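Local coordinates for endo-1,4-beta-mannanase (PDB 5Y6T), which probably hydrolyses internal beta-1,4-mannosidic linkages in mannans, as a cold-adapted glycoside hydrolase of family GH5, at residues P181-Q186 and L249-G254; Q234-G239 and Y243-C248; W31-R36 and C45-A50; W69-G74 and N93-D98. All coordinates share one frame; numbering follows the deposited sequence. Where two conformers were deposited one is given.

The four contacts fall into two pairs on different parts of a (beta/alpha)8 barrel. Contacts 1 and 2, with centres 10 Å apart, share helix 246-253, and a disulfide and a tyrosine hydroxyl tie them together. Contacts 3 and 4, also 10 Å apart, have their centres 29 to 36 Å from those of that pair; they use the successive elements helix 42-60 and strand 65-72, and touch where Tyr34 packs on Cys72 and Trp31 on Trp69. Contact 4 is fully buried and runs on sulfur, methyl and imidazole. Contact 3 lies at the surface, where methyls meet amides. Contacts 1 and 2 are partly buried, joining aromatic rings to aliphatic groups beside polar neighbours.

Contact 1 of 4, residues P181-Q186 and L249-G254; sequences PCFDTQ and LIDAGG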
loop_
_atom_site.group_PDB
_atom_site.type_symbol
_atom_site.label_atom_id
_atom_site.label_comp_id
_atom_site.label_asym_id
_atom_site.label_seq_id
_atom_site.Cartn_x
_atom_site.Cartn_y
_atom_site.Cartn_z
ATOM N N PRO A 181 14.644 9.875 17.866
ATOM C CA PRO A 181 14.672 8.451 17.425
ATOM C C PRO A 181 13.770 8.193 16.235
ATOM O O PRO A 181 14.025 7.292 15.463
ATOM C CB PRO A 181 14.153 7.673 18.663
ATOM C CG PRO A 181 14.085 8.638 19.768
ATOM C CD PRO A 181 14.226 10.043 19.262
ATOM N N CYS A 182 12.740 8.981 16.064
ATOM C CA CYS A 182 11.854 8.851 14.903
ATOM C C CYS A 182 12.589 8.972 13.575
ATOM O O CYS A 182 12.147 8.384 12.553
ATOM C CB CYS A 182 10.719 9.867 14.923
ATOM S SG CYS A 182 9.389 9.420 16.078
ATOM N N PHE A 183 13.709 9.720 13.590
ATOM C CA PHE A 183 14.482 10.025 12.344
ATOM C C PHE A 183 15.768 9.233 12.263
ATOM O O PHE A 183 16.440 9.259 11.258
ATOM C CB PHE A 183 14.799 11.543 12.298
ATOM C CG PHE A 183 13.631 12.424 12.493
ATOM C CD1 PHE A 183 12.331 12.044 12.246
ATOM C CD2 PHE A 183 13.836 13.699 12.957
ATOM C CE1 PHE A 183 11.277 12.886 12.484
ATOM C CE2 PHE A 183 12.791 14.577 13.169
ATOM C CZ PHE A 183 11.486 14.143 12.972
ATOM N N ASP A 184 16.071 8.492 13.298
ATOM C CA ASP A 184 17.308 7.749 13.426
ATOM C C ASP A 184 17.077 6.431 12.704
ATOM O O ASP A 184 16.189 5.663 13.052
ATOM C CB ASP A 184 17.630 7.567 14.911
ATOM C CG ASP A 184 18.866 6.705 15.128
ATOM O OD1 ASP A 184 18.902 5.580 14.616
ATOM O OD2 ASP A 184 19.784 7.167 15.849
ATOM N N THR A 185 17.901 6.137 11.698
ATOM C CA THR A 185 17.840 4.904 10.937
ATOM C C THR A 185 18.947 3.841 11.212
ATOM O O THR A 185 19.151 2.954 10.407
ATOM C CB THR A 185 17.777 5.152 9.425
ATOM O OG1 THR A 185 18.937 5.884 9.033
ATOM C CG2 THR A 185 16.509 5.977 9.048
ATOM N N GLN A 186 19.573 3.939 12.372
ATOM C CA GLN A 186 20.526 2.910 12.803
ATOM C C GLN A 186 19.869 1.529 12.875
ATOM O O GLN A 186 20.485 0.551 12.472
ATOM C CB GLN A 186 21.288 3.293 14.069
ATOM C CG GLN A 186 22.227 4.463 13.867
ATOM C CD GLN A 186 23.377 4.180 12.919
ATOM O OE1 GLN A 186 23.430 3.140 12.250
ATOM N NE2 GLN A 186 24.333 5.119 12.860
ATOM N N LEU A 249 5.096 10.246 12.468
ATOM C CA LEU A 249 4.541 10.968 11.268
ATOM C C LEU A 249 4.211 12.392 11.637
ATOM O O LEU A 249 4.578 13.316 10.954
ATOM C CB LEU A 249 3.324 10.319 10.695
ATOM C CG LEU A 249 3.622 8.964 10.046
ATOM C CD1 LEU A 249 2.431 8.370 9.391
ATOM C CD2 LEU A 249 4.742 9.077 9.013
ATOM N N ILE A 250 3.581 12.585 12.781
ATOM C CA ILE A 250 3.289 13.959 13.237
ATOM C C ILE A 250 4.535 14.742 13.599
ATOM O O ILE A 250 4.630 15.950 13.257
ATOM C CB ILE A 250 2.269 13.972 14.411
ATOM C CG1 ILE A 250 0.913 13.396 13.990
ATOM C CG2 ILE A 250 1.965 15.419 14.850
ATOM C CD1 ILE A 250 -0.005 12.958 15.102
ATOM N N ASP A 251 5.511 14.091 14.239
ATOM C CA ASP A 251 6.777 14.742 14.587
ATOM C C ASP A 251 7.468 15.249 13.318
ATOM O O ASP A 251 7.910 16.431 13.239
ATOM C CB ASP A 251 7.676 13.828 15.357
ATOM C CG ASP A 251 8.695 14.585 16.184
ATOM O OD1 ASP A 251 8.782 15.810 15.966
ATOM O OD2 ASP A 251 9.398 13.946 17.001
ATOM N N ALA A 252 7.399 14.456 12.264
ATOM C CA ALA A 252 8.043 14.805 10.985
ATOM C C ALA A 252 7.327 15.858 10.191
ATOM O O ALA A 252 7.998 16.749 9.628
ATOM C CB ALA A 252 8.218 13.530 10.161
ATOM N N GLY A 253 5.991 15.758 10.056
ATOM C CA GLY A 253 5.263 16.590 9.085
ATOM C C GLY A 253 4.430 17.677 9.706
ATOM O O GLY A 253 3.886 18.514 9.002
ATOM N N GLY A 254 4.211 17.531 11.024
ATOM C CA GLY A 254 3.430 18.509 11.792
ATOM C C GLY A 254 1.946 18.484 11.757
ATOM O O GLY A 254 1.301 19.301 12.432
#
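Phe183 belongs to a loop without regular structure, whereas Asp251 and Ala252 lie in the last turns of helix 246-253, which ends as the chain swings to positive phi (80°) at Gly254. No hydrogen bond joins the two segments; the phenyl ring does the work. With CG beside the backbone N and anti to the carbonyl carbon (chi1 -51°), the ring reaches out to the helix with its CE1-CZ side. CE1 comes to 3.9 Å from Ala252 CB, a methyl that approaches obliquely, while CZ lies 4.0 Å from Ala252 CA. Nearly in the ring plane, the backbone carbon of Asp251 meets the edge at CZ. The carboxylate of Asp251 is only loosely packed on the ring, CG lying 4.3 Å from Phe183 CZ, and is instead held through OD2 by Asn180. Gln202 and Gln205 of helix 201-218 also touch the ring, and an alanine at Phe183 would probably strip this cover from Ala252 and Gln202 and leave a gap where the ring packed. Immediately before the ring, Cys182 is disulfide-bonded to Cys248, so covalent and aromatic links work side by side. Beyond it, Asp184 OD1 accepts from Gln186 N at 2.9 Å, forming an Asx turn. This is a long loop following a barrel strand, pinned onto the short helix of the next beta-alpha unit in the (beta/alpha)8 fold of GH5 enzymes.

Contact 2 of 4, residues Q234-G239 and Y243-C248; sequences QTDQFG and YYTDNC
The torsions of Gln234 and Tyr244 bring them together: the glutamine chain runs extended beyond CG (chi2 -168°), and the tyrosine ring has CG beside its own backbone N (chi1 -51°). The two side chains then cross at about a right angle. Gln234 CG abuts the rim of the ring, near its plane, at 3.7 Å from Tyr244 CD2. Further along the same chain, Gln234 NE2 passes 3.8 Å from Tyr244 CD2, out of the ring plane, the amide plane tilted 66° from that of the ring. One face of the ring carries Tyr243 CB, 3.8 Å above the plane of Tyr244 and offset toward the rim. The polar ends look to other partners: Gln234 OE1 accepts from Gln264 N, its NE2 is bonded to Ser228 OG and Leu226 O, and Tyr244 OH is bonded to Glu169 OE2. A second, looser touch sets Asp236 OD2 4.4 Å from Thr245 CG2. Thr245 is the N-cap of helix 246-253, its OG1 accepting from Cys248 N at 3.1 Å. In the facing loop, Thr235 OG1 accepts from Gln237 N at 3.1 Å and closes an ST turn. Across the contact itself there is no hydrogen bond: CG packs on the ring edge and NE2 lies off the plane beside CD2, while bonds to the two neighbouring barrel strands satisfy both ends of the buried amide and probably fix its rotation.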
loop_
_atom_site.group_PDB
_atom_site.type_symbol
_atom_site.label_atom_id
_atom_site.label_comp_id
_atom_site.label_asym_id
_atom_site.label_seq_id
_atom_site.Cartn_x
_atom_site.Cartn_y
_atom_site.Cartn_z
ATOM N N GLN A 234 8.475 -1.154 10.775
ATOM C CA GLN A 234 7.119 -1.070 11.286
ATOM C C GLN A 234 6.903 -1.851 12.553
ATOM O O GLN A 234 5.825 -2.353 12.798
ATOM C CB GLN A 234 6.129 -1.441 10.197
ATOM C CG GLN A 234 5.825 -0.250 9.317
ATOM C CD GLN A 234 4.649 -0.383 8.355
ATOM O OE1 GLN A 234 3.649 -0.949 8.705
ATOM N NE2 GLN A 234 4.745 0.281 7.173
ATOM N N THR A 235 7.962 -1.977 13.363
ATOM C CA THR A 235 7.753 -2.541 14.713
ATOM C C THR A 235 8.841 -1.924 15.617
ATOM O O THR A 235 9.968 -1.790 15.141
ATOM C CB THR A 235 7.701 -4.090 14.796
ATOM O OG1 THR A 235 7.421 -4.511 16.126
ATOM C CG2 THR A 235 8.997 -4.795 14.347
ATOM N N ASP A 236 8.493 -1.674 16.883
ATOM C CA ASP A 236 9.492 -1.339 17.916
ATOM C C ASP A 236 9.991 -2.593 18.662
ATOM O O ASP A 236 10.814 -2.499 19.597
ATOM C CB ASP A 236 8.887 -0.264 18.840
ATOM C CG ASP A 236 8.651 0.997 18.102
ATOM O OD1 ASP A 236 9.637 1.443 17.510
ATOM O OD2 ASP A 236 7.517 1.507 18.073
ATOM N N GLN A 237 9.535 -3.771 18.250
ATOM C CA GLN A 237 9.985 -5.025 18.809
ATOM C C GLN A 237 11.108 -5.591 17.922
ATOM O O GLN A 237 11.442 -5.019 16.880
ATOM C CB GLN A 237 8.835 -6.031 18.879
ATOM C CG GLN A 237 7.714 -5.612 19.866
ATOM C CD GLN A 237 8.150 -5.526 21.317
ATOM O OE1 GLN A 237 7.764 -4.609 22.071
ATOM N NE2 GLN A 237 8.903 -6.486 21.729
ATOM N N PHE A 238 11.750 -6.652 18.405
ATOM C CA PHE A 238 12.784 -7.390 17.671
ATOM C C PHE A 238 14.021 -6.566 17.311
ATOM O O PHE A 238 14.776 -6.937 16.397
ATOM C CB PHE A 238 12.219 -8.034 16.369
ATOM C CG PHE A 238 11.122 -9.026 16.574
ATOM C CD1 PHE A 238 11.423 -10.342 16.973
ATOM C CD2 PHE A 238 9.816 -8.689 16.345
ATOM C CE1 PHE A 238 10.405 -11.262 17.155
ATOM C CE2 PHE A 238 8.795 -9.607 16.481
ATOM C CZ PHE A 238 9.094 -10.894 16.904
ATOM N N GLY A 239 14.233 -5.465 18.021
ATOM C CA GLY A 239 15.357 -4.581 17.733
ATOM C C GLY A 239 15.135 -3.612 16.622
ATOM O O GLY A 239 16.050 -2.895 16.188
ATOM N N TYR A 243 8.632 3.443 12.106
ATOM C CA TYR A 243 8.806 4.792 11.607
ATOM C C TYR A 243 7.511 5.447 11.219
ATOM O O TYR A 243 7.493 6.621 10.926
ATOM C CB TYR A 243 9.770 4.780 10.440
ATOM C CG TYR A 243 11.113 4.456 10.873
ATOM C CD1 TYR A 243 11.959 5.432 11.425
ATOM C CD2 TYR A 243 11.615 3.161 10.724
ATOM C CE1 TYR A 243 13.203 5.087 11.859
ATOM C CE2 TYR A 243 12.899 2.804 11.172
ATOM C CZ TYR A 243 13.703 3.802 11.729
ATOM O OH TYR A 243 14.971 3.467 12.172
ATOM N N TYR A 244 6.389 4.728 11.302
ATOM C CA TYR A 244 5.137 5.270 10.739
ATOM C C TYR A 244 4.021 5.299 11.788
ATOM O O TYR A 244 2.843 5.365 11.464
ATOM C CB TYR A 244 4.709 4.457 9.471
ATOM C CG TYR A 244 5.855 4.355 8.503
ATOM C CD1 TYR A 244 6.194 5.403 7.721
ATOM C CD2 TYR A 244 6.708 3.254 8.518
ATOM C CE1 TYR A 244 7.314 5.378 6.905
ATOM C CE2 TYR A 244 7.783 3.197 7.659
ATOM C CZ TYR A 244 8.090 4.257 6.848
ATOM O OH TYR A 244 9.227 4.185 6.011
ATOM N N THR A 245 4.437 5.325 13.048
ATOM C CA THR A 245 3.517 5.590 14.140
ATOM C C THR A 245 2.961 6.981 14.037
ATOM O O THR A 245 3.543 7.852 13.411
ATOM C CB THR A 245 4.211 5.460 15.496
ATOM O OG1 THR A 245 5.239 6.442 15.572
ATOM C CG2 THR A 245 4.817 4.044 15.670
ATOM N N ASP A 246 1.838 7.219 14.721
ATOM C CA ASP A 246 1.239 8.560 14.764
ATOM C C ASP A 246 2.250 9.556 15.269
ATOM O O ASP A 246 2.435 10.609 14.681
ATOM C CB ASP A 246 0.028 8.607 15.685
ATOM C CG ASP A 246 -1.101 7.721 15.244
ATOM O OD1 ASP A 246 -1.040 6.944 14.271
ATOM O OD2 ASP A 246 -2.152 7.832 15.865
ATOM N N ASN A 247 2.981 9.187 16.324
ATOM C CA ASN A 247 3.900 10.136 16.881
ATOM C C ASN A 247 5.038 10.465 15.899
ATOM O O ASN A 247 5.320 11.633 15.744
ATOM C CB ASN A 247 4.498 9.640 18.190
ATOM C CG ASN A 247 5.432 10.641 18.786
ATOM O OD1 ASN A 247 4.996 11.639 19.373
ATOM N ND2 ASN A 247 6.721 10.428 18.585
ATOM N N CYS A 248 5.612 9.478 15.219
ATOM C CA CYS A 248 6.708 9.779 14.261
ATOM C C CYS A 248 6.227 10.605 13.055
ATOM O O CYS A 248 7.002 11.474 12.585
ATOM C CB CYS A 248 7.464 8.556 13.864
ATOM S SG CYS A 248 8.423 7.814 15.205
#

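Contact 3 of 4, residues W31-R36 and C45-A50; sequences WQNYGR and CCTGNA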
loop_
_atom_site.group_PDB
_atom_site.type_symbol
_atom_site.label_atom_id
_atom_site.label_comp_id
_atom_site.label_asym_id
_atom_site.label_seq_id
_atom_site.Cartn_x
_atom_site.Cartn_y
_atom_site.Cartn_z
ATOM N N TRP A 31 0.411 -3.306 -11.479
ATOM C CA TRP A 31 0.193 -2.477 -12.642
ATOM C C TRP A 31 -0.062 -3.349 -13.853
ATOM O O TRP A 31 0.116 -4.532 -13.794
ATOM C CB TRP A 31 1.375 -1.583 -12.990
ATOM C CG TRP A 31 2.674 -2.362 -13.231
ATOM C CD1 TRP A 31 3.062 -2.998 -14.373
ATOM C CD2 TRP A 31 3.655 -2.650 -12.253
ATOM N NE1 TRP A 31 4.277 -3.615 -14.169
ATOM C CE2 TRP A 31 4.659 -3.433 -12.868
ATOM C CE3 TRP A 31 3.777 -2.346 -10.885
ATOM C CZ2 TRP A 31 5.838 -3.848 -12.177
ATOM C CZ3 TRP A 31 4.936 -2.767 -10.204
ATOM C CH2 TRP A 31 5.916 -3.542 -10.828
ATOM N N GLN A 32 -0.542 -2.717 -14.916
ATOM C CA GLN A 32 -0.552 -3.345 -16.269
ATOM C C GLN A 32 0.541 -2.680 -17.087
ATOM O O GLN A 32 1.521 -3.335 -17.494
ATOM C CB GLN A 32 -1.917 -3.191 -16.921
ATOM C CG GLN A 32 -2.056 -3.739 -18.349
ATOM C CD GLN A 32 -1.854 -5.239 -18.448
ATOM O OE1 GLN A 32 -1.936 -5.975 -17.472
ATOM N NE2 GLN A 32 -1.551 -5.691 -19.651
ATOM N N ASN A 33 0.380 -1.388 -17.341
ATOM C CA ASN A 33 1.460 -0.587 -17.890
ATOM C C ASN A 33 2.021 0.311 -16.766
ATOM O O ASN A 33 1.398 1.310 -16.441
ATOM C CB ASN A 33 0.945 0.272 -19.017
ATOM C CG ASN A 33 0.552 -0.551 -20.252
ATOM O OD1 ASN A 33 0.784 -1.773 -20.299
ATOM N ND2 ASN A 33 -0.107 0.110 -21.220
ATOM N N TYR A 34 3.165 -0.067 -16.194
ATOM C CA TYR A 34 3.693 0.614 -15.022
ATOM C C TYR A 34 3.716 2.128 -15.123
ATOM O O TYR A 34 4.339 2.710 -16.039
ATOM C CB TYR A 34 5.108 0.089 -14.794
ATOM C CG TYR A 34 5.855 0.711 -13.676
ATOM C CD1 TYR A 34 5.796 0.191 -12.368
ATOM C CD2 TYR A 34 6.714 1.746 -13.914
ATOM C CE1 TYR A 34 6.561 0.773 -11.354
ATOM C CE2 TYR A 34 7.471 2.310 -12.896
ATOM C CZ TYR A 34 7.394 1.800 -11.632
ATOM O OH TYR A 34 8.169 2.397 -10.630
ATOM N N GLY A 35 3.065 2.792 -14.164
ATOM C CA GLY A 35 2.990 4.229 -14.050
ATOM C C GLY A 35 2.142 4.875 -15.123
ATOM O O GLY A 35 1.987 6.075 -15.110
ATOM N N ARG A 36 1.516 4.049 -16.005
ATOM C CA ARG A 36 0.776 4.578 -17.143
ATOM C C ARG A 36 -0.566 3.881 -17.287
ATOM O O ARG A 36 -1.111 3.713 -18.385
ATOM C CB ARG A 36 1.637 4.439 -18.410
ATOM C CG ARG A 36 2.927 5.208 -18.294
ATOM C CD ARG A 36 3.747 5.168 -19.572
ATOM N NE ARG A 36 4.883 6.089 -19.555
ATOM C CZ ARG A 36 5.268 6.826 -20.605
ATOM N NH1 ARG A 36 4.608 6.769 -21.768
ATOM N NH2 ARG A 36 6.320 7.620 -20.502
ATOM N N CYS A 45 -8.074 3.970 -23.690
ATOM C CA CYS A 45 -7.399 3.487 -24.942
ATOM C C CYS A 45 -6.760 2.090 -24.803
ATOM O O CYS A 45 -6.814 1.263 -25.721
ATOM C CB CYS A 45 -6.304 4.462 -25.440
ATOM S SG CYS A 45 -4.709 4.534 -24.555
ATOM N N CYS A 46 -6.208 1.796 -23.627
ATOM C CA CYS A 46 -5.098 0.854 -23.557
ATOM C C CYS A 46 -5.113 -0.104 -22.381
ATOM O O CYS A 46 -4.936 -1.301 -22.559
ATOM C CB CYS A 46 -3.780 1.656 -23.553
ATOM S SG CYS A 46 -3.720 2.760 -24.985
ATOM N N THR A 47 -5.424 0.390 -21.178
ATOM C CA THR A 47 -5.294 -0.458 -19.999
ATOM C C THR A 47 -6.557 -0.982 -19.318
ATOM O O THR A 47 -6.502 -1.978 -18.558
ATOM C CB THR A 47 -4.468 0.251 -18.926
ATOM O OG1 THR A 47 -5.220 1.408 -18.509
ATOM C CG2 THR A 47 -3.087 0.633 -19.461
ATOM N N GLY A 48 -7.686 -0.321 -19.575
ATOM C CA GLY A 48 -8.897 -0.592 -18.773
ATOM C C GLY A 48 -9.421 -2.020 -18.884
ATOM O O GLY A 48 -9.749 -2.650 -17.907
ATOM N N ASN A 49 -9.442 -2.591 -20.077
ATOM C CA ASN A 49 -9.908 -3.952 -20.168
ATOM C C ASN A 49 -9.024 -5.001 -19.426
ATOM O O ASN A 49 -9.543 -5.908 -18.724
ATOM C CB ASN A 49 -10.074 -4.368 -21.659
ATOM C CG ASN A 49 -11.248 -3.687 -22.338
ATOM O OD1 ASN A 49 -12.324 -3.431 -21.742
ATOM N ND2 ASN A 49 -11.056 -3.386 -23.602
ATOM N N ALA A 50 -7.714 -4.864 -19.537
ATOM C CA ALA A 50 -6.801 -5.714 -18.810
ATOM C C ALA A 50 -6.999 -5.534 -17.294
ATOM O O ALA A 50 -7.069 -6.496 -16.606
ATOM C CB ALA A 50 -5.353 -5.450 -19.218
#
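Gln32 lays the flat of its amide against the methyl of Ala50: CB of Ala50 stands over the group, 3.6 Å from Gln32 CD and almost equally far from OE1 and NE2. CG anti to the backbone N (chi1 177°) followed by a bend at chi2 (63°) turns the amide broadside to helix 42-60. Its OE1 is bonded to Tyr54 OH, one turn further along that helix. An alanine in place of Gln32 would probably leave the Ala50 methyl without its cover and Tyr54 without this partner. Beside this pair, Thr47 runs obliquely across Asn33, its CG2 lying 3.9 Å from Asn33 CG. The same methyl comes to 3.8 Å from Arg36 O, so it is set between the two ends of the type II turn that Arg36 N closes onto Asn33 O. Thr47 OG1 has Asp37 O as its main partner, with Gln42 O also within bonding reach of its one proton. At the outer end of the helical segment, Cys45 and Cys46 form a vicinal disulfide. No hydrogen bond crosses between the segments; methyl-to-amide packing joins the loop after strand 20-28 to helix 42-60, while the polar atoms of Gln32 and Thr47 find partners outside both segments.

Contact 4 of 4, residues W69-G74 and N93-D98; sequences WVHCDG and NTMTSD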
loop_
_atom_site.group_PDB
_atom_site.type_symbol
_atom_site.label_atom_id
_atom_site.label_comp_id
_atom_site.label_asym_id
_atom_site.label_seq_id
_atom_site.Cartn_x
_atom_site.Cartn_y
_atom_site.Cartn_z
ATOM N N TRP A 69 -0.988 0.440 -8.225
ATOM C CA TRP A 69 -0.103 1.605 -8.136
ATOM C C TRP A 69 -0.413 2.601 -9.230
ATOM O O TRP A 69 -0.736 2.198 -10.368
ATOM C CB TRP A 69 1.333 1.185 -8.276
ATOM C CG TRP A 69 1.910 0.260 -7.248
ATOM C CD1 TRP A 69 1.260 -0.391 -6.227
ATOM C CD2 TRP A 69 3.277 -0.113 -7.146
ATOM N NE1 TRP A 69 2.162 -1.198 -5.526
ATOM C CE2 TRP A 69 3.401 -1.029 -6.073
ATOM C CE3 TRP A 69 4.431 0.201 -7.880
ATOM C CZ2 TRP A 69 4.634 -1.605 -5.712
ATOM C CZ3 TRP A 69 5.636 -0.358 -7.503
ATOM C CH2 TRP A 69 5.733 -1.251 -6.440
ATOM N N VAL A 70 -0.198 3.873 -8.921
ATOM C CA VAL A 70 -0.592 4.949 -9.862
ATOM C C VAL A 70 0.604 5.756 -10.321
ATOM O O VAL A 70 1.097 5.480 -11.429
ATOM C CB VAL A 70 -1.706 5.853 -9.285
ATOM C CG1 VAL A 70 -2.159 6.912 -10.279
ATOM C CG2 VAL A 70 -2.903 5.015 -8.778
ATOM N N HIS A 71 1.113 6.724 -9.583
ATOM C CA HIS A 71 2.152 7.582 -10.153
ATOM C C HIS A 71 3.525 6.902 -10.268
ATOM O O HIS A 71 4.359 7.298 -11.138
ATOM C CB HIS A 71 2.377 8.853 -9.339
ATOM C CG HIS A 71 1.136 9.661 -9.097
ATOM N ND1 HIS A 71 0.321 10.101 -10.115
ATOM C CD2 HIS A 71 0.669 10.225 -7.966
ATOM C CE1 HIS A 71 -0.632 10.882 -9.616
ATOM N NE2 HIS A 71 -0.446 10.960 -8.301
ATOM N N CYS A 72 3.794 5.996 -9.336
ATOM C CA CYS A 72 5.047 5.204 -9.341
ATOM C C CYS A 72 6.238 6.135 -9.154
ATOM O O CYS A 72 6.352 6.810 -8.109
ATOM C CB CYS A 72 5.128 4.307 -10.605
ATOM S SG CYS A 72 3.820 3.052 -10.639
ATOM N N ASP A 73 7.069 6.321 -10.154
ATOM C CA ASP A 73 8.234 7.192 -10.017
ATOM C C ASP A 73 7.990 8.619 -10.528
ATOM O O ASP A 73 8.870 9.403 -10.577
ATOM C CB ASP A 73 9.416 6.589 -10.820
ATOM C CG ASP A 73 9.096 6.451 -12.314
ATOM O OD1 ASP A 73 8.057 6.879 -12.794
ATOM O OD2 ASP A 73 9.906 5.918 -13.047
ATOM N N GLY A 74 6.737 8.968 -10.827
ATOM C CA GLY A 74 6.368 10.312 -11.318
ATOM C C GLY A 74 6.730 10.617 -12.769
ATOM O O GLY A 74 6.735 11.760 -13.165
ATOM N N ASN A 93 -6.600 15.229 -17.529
ATOM C CA ASN A 93 -7.523 15.140 -16.404
ATOM C C ASN A 93 -8.439 13.902 -16.546
ATOM O O ASN A 93 -9.640 13.939 -16.202
ATOM C CB ASN A 93 -8.315 16.442 -16.244
ATOM C CG ASN A 93 -9.102 16.500 -14.943
ATOM O OD1 ASN A 93 -8.634 16.004 -13.894
ATOM N ND2 ASN A 93 -10.338 17.022 -15.014
ATOM N N THR A 94 -7.856 12.768 -16.944
ATOM C CA THR A 94 -8.656 11.509 -16.898
ATOM C C THR A 94 -8.466 10.603 -15.670
ATOM O O THR A 94 -9.248 9.667 -15.472
ATOM C CB THR A 94 -8.502 10.644 -18.136
ATOM O OG1 THR A 94 -7.274 9.931 -18.146
ATOM C CG2 THR A 94 -8.692 11.530 -19.426
ATOM N N MET A 95 -7.460 10.877 -14.874
ATOM C CA MET A 95 -7.139 9.951 -13.798
ATOM C C MET A 95 -8.334 9.647 -12.930
ATOM O O MET A 95 -8.598 8.521 -12.570
ATOM C CB MET A 95 -5.961 10.439 -12.972
ATOM C CG MET A 95 -5.537 9.399 -11.928
ATOM S SD MET A 95 -4.111 9.919 -11.030
ATOM C CE MET A 95 -2.863 9.682 -12.340
ATOM N N THR A 96 -8.995 10.681 -12.447
ATOM C CA THR A 96 -10.129 10.437 -11.559
ATOM C C THR A 96 -11.237 9.594 -12.158
ATOM O O THR A 96 -11.687 8.637 -11.530
ATOM C CB THR A 96 -10.690 11.789 -11.032
ATOM O OG1 THR A 96 -9.639 12.537 -10.432
ATOM C CG2 THR A 96 -11.744 11.555 -10.054
ATOM N N SER A 97 -11.653 9.927 -13.381
ATOM C CA SER A 97 -12.641 9.146 -14.074
ATOM C C SER A 97 -12.153 7.738 -14.388
ATOM O O SER A 97 -12.926 6.781 -14.378
ATOM C CB SER A 97 -13.179 9.894 -15.345
ATOM O OG SER A 97 -12.201 10.257 -16.247
ATOM N N ASP A 98 -10.860 7.590 -14.682
ATOM C CA ASP A 98 -10.300 6.283 -14.955
ATOM C C ASP A 98 -10.410 5.411 -13.697
ATOM O O ASP A 98 -10.870 4.294 -13.741
ATOM C CB ASP A 98 -8.837 6.348 -15.395
ATOM C CG ASP A 98 -8.623 7.072 -16.727
ATOM O OD1 ASP A 98 -9.612 7.175 -17.472
ATOM O OD2 ASP A 98 -7.458 7.499 -17.017
#
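Met95 reaches from the first turn of helix 95-108 to Val70 and His71, and its side chain carries the whole contact. From CB the chain runs straight out, with CG anti to the backbone N (chi1 -174°) and SD anti in turn. The sulfur is the first atom to meet the other segment: SD lies 3.7 Å from Val70 CG1 and 3.9 Å from His71 CE1. A bend at chi3 (-73°) then folds the terminal methyl into the angle between these two residues. CE is 3.5 Å from Val70 CG1 and 3.7 Å from His71 CE1, reaching the imidazole obliquely. SD itself stands 4.8 Å from the centroid of the His71 ring, 57° off the normal, an oblique Met-aromatic approach. The contact belongs to a beta-alpha-beta unit of the (beta/alpha)8 barrel, in which helix 95-108 connects the parallel strands 65-72 and 112-119 and packs its first turn against the end of the former, where the chain turns a corner at Val70 and His71. Met149 of helix 135-152 also touches Met95. The imidazole is held at both nitrogens, NE2 bonded to Tyr141 OH and ND1 to Thr77 OG1, which probably keeps the ring from flipping. Just before Met95, Thr94 OG1 donates to Asp98 OD2 at 2.7 Å, coming from above the carboxylate plane, and that oxygen also accepts from Gly39 N.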